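Local coordinates for protein phosphoribosylglycinamide synthetase (Anaerococcus prevotii, PDB 4DIM) that probably acts as an ATP-dependent, metal-binding ligase of the ATP-grasp family, at residues A[140-154]-A[176-190]. Sequence-based numbering, arbitrary orientation.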
loop_
_atom_site.group_PDB
_atom_site.type_symbol
_atom_site.label_atom_id
_atom_site.label_comp_id
_atom_site.label_asym_id
_atom_site.label_seq_id
_atom_site.Cartn_x
_atom_site.Cartn_y
_atom_site.Cartn_z
ATOM N N LEU A 140 -17.012 -13.034 -23.639
ATOM C CA LEU A 140 -17.628 -11.701 -23.871
ATOM C C LEU A 140 -19.137 -11.585 -23.464
ATOM O O LEU A 140 -19.617 -10.453 -23.287
ATOM C CB LEU A 140 -17.535 -11.273 -25.359
ATOM C CG LEU A 140 -16.174 -10.993 -25.995
ATOM C CD1 LEU A 140 -16.298 -9.976 -27.102
ATOM C CD2 LEU A 140 -15.138 -10.566 -24.986
ATOM N N GLU A 141 -19.870 -12.717 -23.359
ATOM C CA GLU A 141 -21.274 -12.679 -22.963
ATOM C C GLU A 141 -21.394 -12.391 -21.457
ATOM O O GLU A 141 -22.389 -11.772 -21.043
ATOM C CB GLU A 141 -22.025 -13.971 -23.370
ATOM C CG GLU A 141 -22.200 -15.045 -22.303
ATOM C CD GLU A 141 -22.917 -16.269 -22.846
ATOM O OE1 GLU A 141 -24.125 -16.429 -22.548
ATOM O OE2 GLU A 141 -22.292 -17.031 -23.621
ATOM N N ASN A 142 -20.384 -12.805 -20.653
ATOM C CA ASN A 142 -20.326 -12.556 -19.197
ATOM C C ASN A 142 -19.348 -11.399 -18.849
ATOM O O ASN A 142 -18.901 -11.297 -17.701
ATOM C CB ASN A 142 -19.900 -13.840 -18.462
ATOM C CG ASN A 142 -20.750 -15.046 -18.811
ATOM O OD1 ASN A 142 -20.299 -15.983 -19.493
ATOM N ND2 ASN A 142 -22.002 -15.045 -18.359
ATOM N N LEU A 143 -19.059 -10.509 -19.824
ATOM C CA LEU A 143 -18.100 -9.404 -19.681
ATOM C C LEU A 143 -18.653 -8.121 -20.329
ATOM O O LEU A 143 -19.169 -8.182 -21.456
ATOM C CB LEU A 143 -16.759 -9.809 -20.396
ATOM C CG LEU A 143 -15.396 -9.733 -19.653
ATOM C CD1 LEU A 143 -15.413 -10.465 -18.287
ATOM C CD2 LEU A 143 -14.321 -10.310 -20.512
ATOM N N LYS A 144 -18.471 -6.959 -19.656
ATOM C CA LYS A 144 -18.882 -5.665 -20.200
ATOM C C LYS A 144 -17.699 -5.011 -20.941
ATOM O O LYS A 144 -16.556 -5.067 -20.466
ATOM C CB LYS A 144 -19.464 -4.727 -19.086
ATOM C CG LYS A 144 -18.484 -3.794 -18.334
ATOM C CD LYS A 144 -19.173 -3.028 -17.179
ATOM C CE LYS A 144 -18.215 -2.571 -16.094
ATOM N NZ LYS A 144 -18.135 -3.547 -14.968
ATOM N N LEU A 145 -17.980 -4.411 -22.113
ATOM C CA LEU A 145 -16.981 -3.665 -22.891
ATOM C C LEU A 145 -16.717 -2.315 -22.203
ATOM O O LEU A 145 -17.596 -1.836 -21.485
ATOM C CB LEU A 145 -17.448 -3.426 -24.349
ATOM C CG LEU A 145 -17.076 -4.514 -25.349
ATOM C CD1 LEU A 145 -17.759 -5.833 -25.006
ATOM C CD2 LEU A 145 -17.412 -4.069 -26.757
ATOM N N PRO A 146 -15.585 -1.629 -22.451
ATOM C CA PRO A 146 -14.423 -2.082 -23.232
ATOM C C PRO A 146 -13.636 -3.138 -22.482
ATOM O O PRO A 146 -13.848 -3.375 -21.297
ATOM C CB PRO A 146 -13.596 -0.805 -23.437
ATOM C CG PRO A 146 -14.117 0.221 -22.456
ATOM C CD PRO A 146 -15.339 -0.340 -21.779
ATOM N N VAL A 147 -12.751 -3.800 -23.193
ATOM C CA VAL A 147 -11.927 -4.845 -22.613
ATOM C C VAL A 147 -10.510 -4.632 -23.012
ATOM O O VAL A 147 -10.195 -3.882 -23.941
ATOM C CB VAL A 147 -12.378 -6.278 -22.972
ATOM C CG1 VAL A 147 -13.591 -6.702 -22.165
ATOM C CG2 VAL A 147 -12.643 -6.416 -24.458
ATOM N N ILE A 148 -9.657 -5.272 -22.239
ATOM C CA ILE A 148 -8.229 -5.353 -22.439
ATOM C C ILE A 148 -7.930 -6.779 -22.853
ATOM O O ILE A 148 -8.553 -7.706 -22.325
ATOM C CB ILE A 148 -7.522 -4.979 -21.142
ATOM C CG1 ILE A 148 -7.527 -3.472 -20.939
ATOM C CG2 ILE A 148 -6.124 -5.555 -21.108
ATOM C CD1 ILE A 148 -6.384 -2.705 -21.581
ATOM N N VAL A 149 -6.993 -6.956 -23.784
ATOM C CA VAL A 149 -6.466 -8.265 -24.181
ATOM C C VAL A 149 -5.027 -8.253 -23.823
ATOM O O VAL A 149 -4.288 -7.339 -24.214
ATOM C CB VAL A 149 -6.647 -8.654 -25.637
ATOM C CG1 VAL A 149 -6.358 -10.130 -25.786
ATOM C CG2 VAL A 149 -8.060 -8.336 -26.121
ATOM N N LYS A 150 -4.612 -9.234 -23.042
ATOM C CA LYS A 150 -3.259 -9.218 -22.536
ATOM C C LYS A 150 -2.733 -10.570 -22.305
ATOM O O LYS A 150 -3.471 -11.545 -22.208
ATOM C CB LYS A 150 -3.181 -8.405 -21.225
ATOM C CG LYS A 150 -4.167 -8.818 -20.144
ATOM C CD LYS A 150 -3.986 -7.932 -18.952
ATOM C CE LYS A 150 -4.850 -8.338 -17.787
ATOM N NZ LYS A 150 -4.223 -7.956 -16.493
ATOM N N ALA A 151 -1.407 -10.608 -22.251
ATOM C CA ALA A 151 -0.597 -11.784 -22.065
ATOM C C ALA A 151 -0.166 -11.809 -20.639
ATOM O O ALA A 151 -0.100 -10.776 -19.970
ATOM C CB ALA A 151 0.598 -11.735 -23.001
ATOM N N THR A 152 0.122 -12.980 -20.165
ATOM C CA THR A 152 0.465 -13.186 -18.779
ATOM C C THR A 152 1.990 -13.196 -18.569
ATOM O O THR A 152 2.453 -12.794 -17.497
ATOM C CB THR A 152 -0.216 -14.487 -18.376
ATOM O OG1 THR A 152 0.470 -15.582 -18.981
ATOM C CG2 THR A 152 -1.696 -14.527 -18.834
ATOM N N ASP A 153 2.764 -13.632 -19.592
ATOM C CA ASP A 153 4.220 -13.804 -19.499
ATOM C C ASP A 153 5.000 -12.489 -19.551
ATOM O O ASP A 153 5.895 -12.286 -18.708
ATOM C CB ASP A 153 4.751 -14.769 -20.582
ATOM C CG ASP A 153 4.415 -14.486 -22.033
ATOM O OD1 ASP A 153 3.318 -13.949 -22.295
ATOM O OD2 ASP A 153 5.171 -14.940 -22.912
ATOM N N LEU A 154 4.672 -11.614 -20.524
ATOM C CA LEU A 154 5.326 -10.314 -20.708
ATOM C C LEU A 154 4.488 -9.204 -20.077
ATOM O O LEU A 154 3.273 -9.348 -19.955
ATOM C CB LEU A 154 5.556 -10.036 -22.204
ATOM C CG LEU A 154 4.298 -9.777 -23.079
ATOM C CD1 LEU A 154 4.193 -8.302 -23.475
ATOM C CD2 LEU A 154 4.293 -10.674 -24.319
ATOM N N THR A 176 -1.727 -10.786 -29.620
ATOM C CA THR A 176 -1.241 -11.194 -28.298
ATOM C C THR A 176 -0.780 -12.640 -28.315
ATOM O O THR A 176 0.281 -12.935 -27.784
ATOM C CB THR A 176 -2.341 -11.023 -27.214
ATOM O OG1 THR A 176 -2.922 -9.724 -27.277
ATOM C CG2 THR A 176 -1.809 -11.259 -25.799
HETATM N N MSE A 177 -1.602 -13.542 -28.889
HETATM C CA MSE A 177 -1.314 -14.983 -28.940
HETATM C C MSE A 177 -0.089 -15.330 -29.808
HETATM O O MSE A 177 0.521 -16.386 -29.599
HETATM C CB MSE A 177 -2.522 -15.756 -29.443
HETATM C CG MSE A 177 -3.643 -15.759 -28.468
HETATM SE SE MSE A 177 -3.466 -17.160 -27.197
HETATM C CE MSE A 177 -4.005 -18.586 -28.389
ATOM N N ASN A 178 0.280 -14.454 -30.753
ATOM C CA ASN A 178 1.470 -14.673 -31.568
ATOM C C ASN A 178 2.708 -14.207 -30.814
ATOM O O ASN A 178 3.777 -14.792 -31.005
ATOM C CB ASN A 178 1.372 -13.980 -32.950
ATOM C CG ASN A 178 0.829 -14.897 -34.025
ATOM O OD1 ASN A 178 1.596 -15.581 -34.716
ATOM N ND2 ASN A 178 -0.503 -14.962 -34.159
ATOM N N LEU A 179 2.580 -13.171 -29.976
ATOM C CA LEU A 179 3.710 -12.666 -29.200
ATOM C C LEU A 179 3.972 -13.490 -27.909
ATOM O O LEU A 179 5.128 -13.618 -27.494
ATOM C CB LEU A 179 3.463 -11.194 -28.828
ATOM C CG LEU A 179 4.613 -10.489 -28.070
ATOM C CD1 LEU A 179 5.957 -10.586 -28.845
ATOM C CD2 LEU A 179 4.263 -9.039 -27.781
ATOM N N THR A 180 2.912 -13.966 -27.234
ATOM C CA THR A 180 3.070 -14.739 -25.997
ATOM C C THR A 180 3.593 -16.120 -26.279
ATOM O O THR A 180 3.319 -16.681 -27.346
ATOM C CB THR A 180 1.750 -14.866 -25.213
ATOM O OG1 THR A 180 2.053 -15.446 -23.951
ATOM C CG2 THR A 180 0.709 -15.744 -25.920
ATOM N N LYS A 181 4.314 -16.686 -25.293
ATOM C CA LYS A 181 4.841 -18.055 -25.372
ATOM C C LYS A 181 3.807 -19.084 -24.905
ATOM O O LYS A 181 3.975 -20.274 -25.190
ATOM C CB LYS A 181 6.108 -18.201 -24.527
ATOM C CG LYS A 181 7.340 -17.517 -25.122
ATOM C CD LYS A 181 8.434 -17.318 -24.082
ATOM C CE LYS A 181 8.195 -16.165 -23.080
ATOM N NZ LYS A 181 7.474 -16.545 -21.821
ATOM N N ARG A 182 2.737 -18.626 -24.231
ATOM C CA ARG A 182 1.693 -19.470 -23.661
ATOM C C ARG A 182 0.674 -19.834 -24.742
ATOM O O ARG A 182 0.713 -19.247 -25.821
ATOM C CB ARG A 182 0.970 -18.716 -22.490
ATOM C CG ARG A 182 1.852 -17.959 -21.488
ATOM C CD ARG A 182 2.051 -18.721 -20.192
ATOM N NE ARG A 182 2.989 -18.076 -19.264
ATOM C CZ ARG A 182 4.319 -18.115 -19.354
ATOM N NH1 ARG A 182 4.910 -18.723 -20.378
ATOM N NH2 ARG A 182 5.068 -17.499 -18.448
ATOM N N ASP A 183 -0.258 -20.772 -24.461
ATOM C CA ASP A 183 -1.353 -21.062 -25.415
ATOM C C ASP A 183 -2.601 -20.239 -25.062
ATOM O O ASP A 183 -3.635 -20.416 -25.707
ATOM C CB ASP A 183 -1.718 -22.566 -25.492
ATOM C CG ASP A 183 -2.545 -23.167 -24.347
ATOM O OD1 ASP A 183 -2.804 -24.407 -24.384
ATOM O OD2 ASP A 183 -2.925 -22.411 -23.415
ATOM N N TYR A 184 -2.531 -19.368 -24.040
ATOM C CA TYR A 184 -3.701 -18.628 -23.630
ATOM C C TYR A 184 -3.415 -17.161 -23.484
ATOM O O TYR A 184 -2.277 -16.697 -23.458
ATOM C CB TYR A 184 -4.271 -19.212 -22.335
ATOM C CG TYR A 184 -3.398 -19.008 -21.129
ATOM C CD1 TYR A 184 -3.645 -17.971 -20.232
ATOM C CD2 TYR A 184 -2.326 -19.851 -20.873
ATOM C CE1 TYR A 184 -2.808 -17.742 -19.141
ATOM C CE2 TYR A 184 -1.476 -19.633 -19.788
ATOM C CZ TYR A 184 -1.729 -18.582 -18.913
ATOM O OH TYR A 184 -0.908 -18.376 -17.824
ATOM N N CYS A 185 -4.516 -16.456 -23.388
ATOM C CA CYS A 185 -4.726 -15.035 -23.328
ATOM C C CYS A 185 -5.637 -14.699 -22.141
ATOM O O CYS A 185 -6.344 -15.565 -21.612
ATOM C CB CYS A 185 -5.386 -14.603 -24.635
ATOM S SG CYS A 185 -4.492 -13.325 -25.525
ATOM N N ILE A 186 -5.683 -13.419 -21.780
ATOM C CA ILE A 186 -6.613 -12.961 -20.779
ATOM C C ILE A 186 -7.392 -11.852 -21.437
ATOM O O ILE A 186 -6.823 -10.936 -22.037
ATOM C CB ILE A 186 -5.976 -12.581 -19.409
ATOM C CG1 ILE A 186 -5.659 -13.891 -18.640
ATOM C CG2 ILE A 186 -6.920 -11.719 -18.549
ATOM C CD1 ILE A 186 -4.789 -13.752 -17.449
ATOM N N VAL A 187 -8.704 -12.021 -21.428
ATOM C CA VAL A 187 -9.634 -10.981 -21.857
ATOM C C VAL A 187 -10.226 -10.475 -20.538
ATOM O O VAL A 187 -10.735 -11.266 -19.729
ATOM C CB VAL A 187 -10.682 -11.391 -22.934
ATOM C CG1 VAL A 187 -11.636 -12.486 -22.438
ATOM C CG2 VAL A 187 -11.459 -10.170 -23.396
ATOM N N GLU A 188 -10.016 -9.205 -20.249
ATOM C CA GLU A 188 -10.473 -8.631 -18.976
ATOM C C GLU A 188 -11.232 -7.353 -19.203
ATOM O O GLU A 188 -10.867 -6.564 -20.070
ATOM C CB GLU A 188 -9.261 -8.371 -18.060
ATOM C CG GLU A 188 -9.621 -7.899 -16.674
ATOM C CD GLU A 188 -8.449 -7.744 -15.742
ATOM O OE1 GLU A 188 -7.701 -6.752 -15.899
ATOM O OE2 GLU A 188 -8.319 -8.573 -14.815
ATOM N N GLU A 189 -12.251 -7.115 -18.373
ATOM C CA GLU A 189 -13.018 -5.866 -18.412
ATOM C C GLU A 189 -12.098 -4.690 -18.175
ATOM O O GLU A 189 -11.266 -4.713 -17.249
ATOM C CB GLU A 189 -14.101 -5.845 -17.327
ATOM C CG GLU A 189 -15.225 -6.848 -17.496
ATOM C CD GLU A 189 -16.263 -6.727 -16.399
ATOM O OE1 GLU A 189 -17.471 -6.633 -16.718
ATOM O OE2 GLU A 189 -15.869 -6.752 -15.210
ATOM N N PHE A 190 -12.243 -3.663 -18.996
ATOM C CA PHE A 190 -11.475 -2.447 -18.854
ATOM C C PHE A 190 -12.355 -1.450 -18.115
ATOM O O PHE A 190 -13.403 -1.049 -18.633
ATOM C CB PHE A 190 -11.009 -1.929 -20.220
ATOM C CG PHE A 190 -10.038 -0.772 -20.125
ATOM C CD1 PHE A 190 -8.920 -0.844 -19.302
ATOM C CD2 PHE A 190 -10.259 0.402 -20.829
ATOM C CE1 PHE A 190 -8.066 0.248 -19.162
ATOM C CE2 PHE A 190 -9.390 1.481 -20.708
ATOM C CZ PHE A 190 -8.298 1.400 -19.874
#
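Val147 to Lys150 and Ile186 to Glu189 run antiparallel, their axes 4.6 Å apart at closest and 156° between chain directions. Ile148 and Glu188 form one hydrogen-bonded pair, Ile148 N to Glu188 O at 2.8 Å, and Lys150 and Ile186 the next; Phe190 N donates to Pro146 O, just after the cis peptide, a single bond beyond the last bridged pair. Ile148, Lys150, Ile186 and Glu188 share one face, where Ile148 CG1 lies 3.4 Å from Phe190 CD1, and Lys150, extended beyond CG, brings NZ into a long salt bridge with Glu188 OE1. On the other face Val149 CG1 packs against Cys185 SG, while Val187 meets Leu143 and Leu140. These are the central strands of a four-stranded antiparallel sheet, flanked by strands 127-128 and 161-163, consistent with the small nucleotide-binding subdomain of ATP-grasp enzymes. The Glu189 carboxylate offers the anti lone pair of OE1 to Lys144 N at 3.1 Å, and OE1 also pairs with Arg126. Beyond the strands, Asp153 grips the turn after helix 166-179: OD1 takes Thr180 OG1 at 2.6 Å from above the carboxylate plane, and OD2 accepts both Lys181 N and, through its anti lone pair, Lys181 NZ at 3.0 Å. With chi1 at 54°, Asp153 CG sits between the backbone N and the carbonyl carbon, which turns the carboxylate to Thr180 and Lys181; separately, CB lies over one face of the Arg182 guanidinium. With an alanine in place of Asp153, Thr180 OG1 would probably lose its acceptor and Lys181 the carboxylate it pairs with, leaving the turn less firmly tied. Thr180 OG1 in turn accepts Arg182 N, an ST turn.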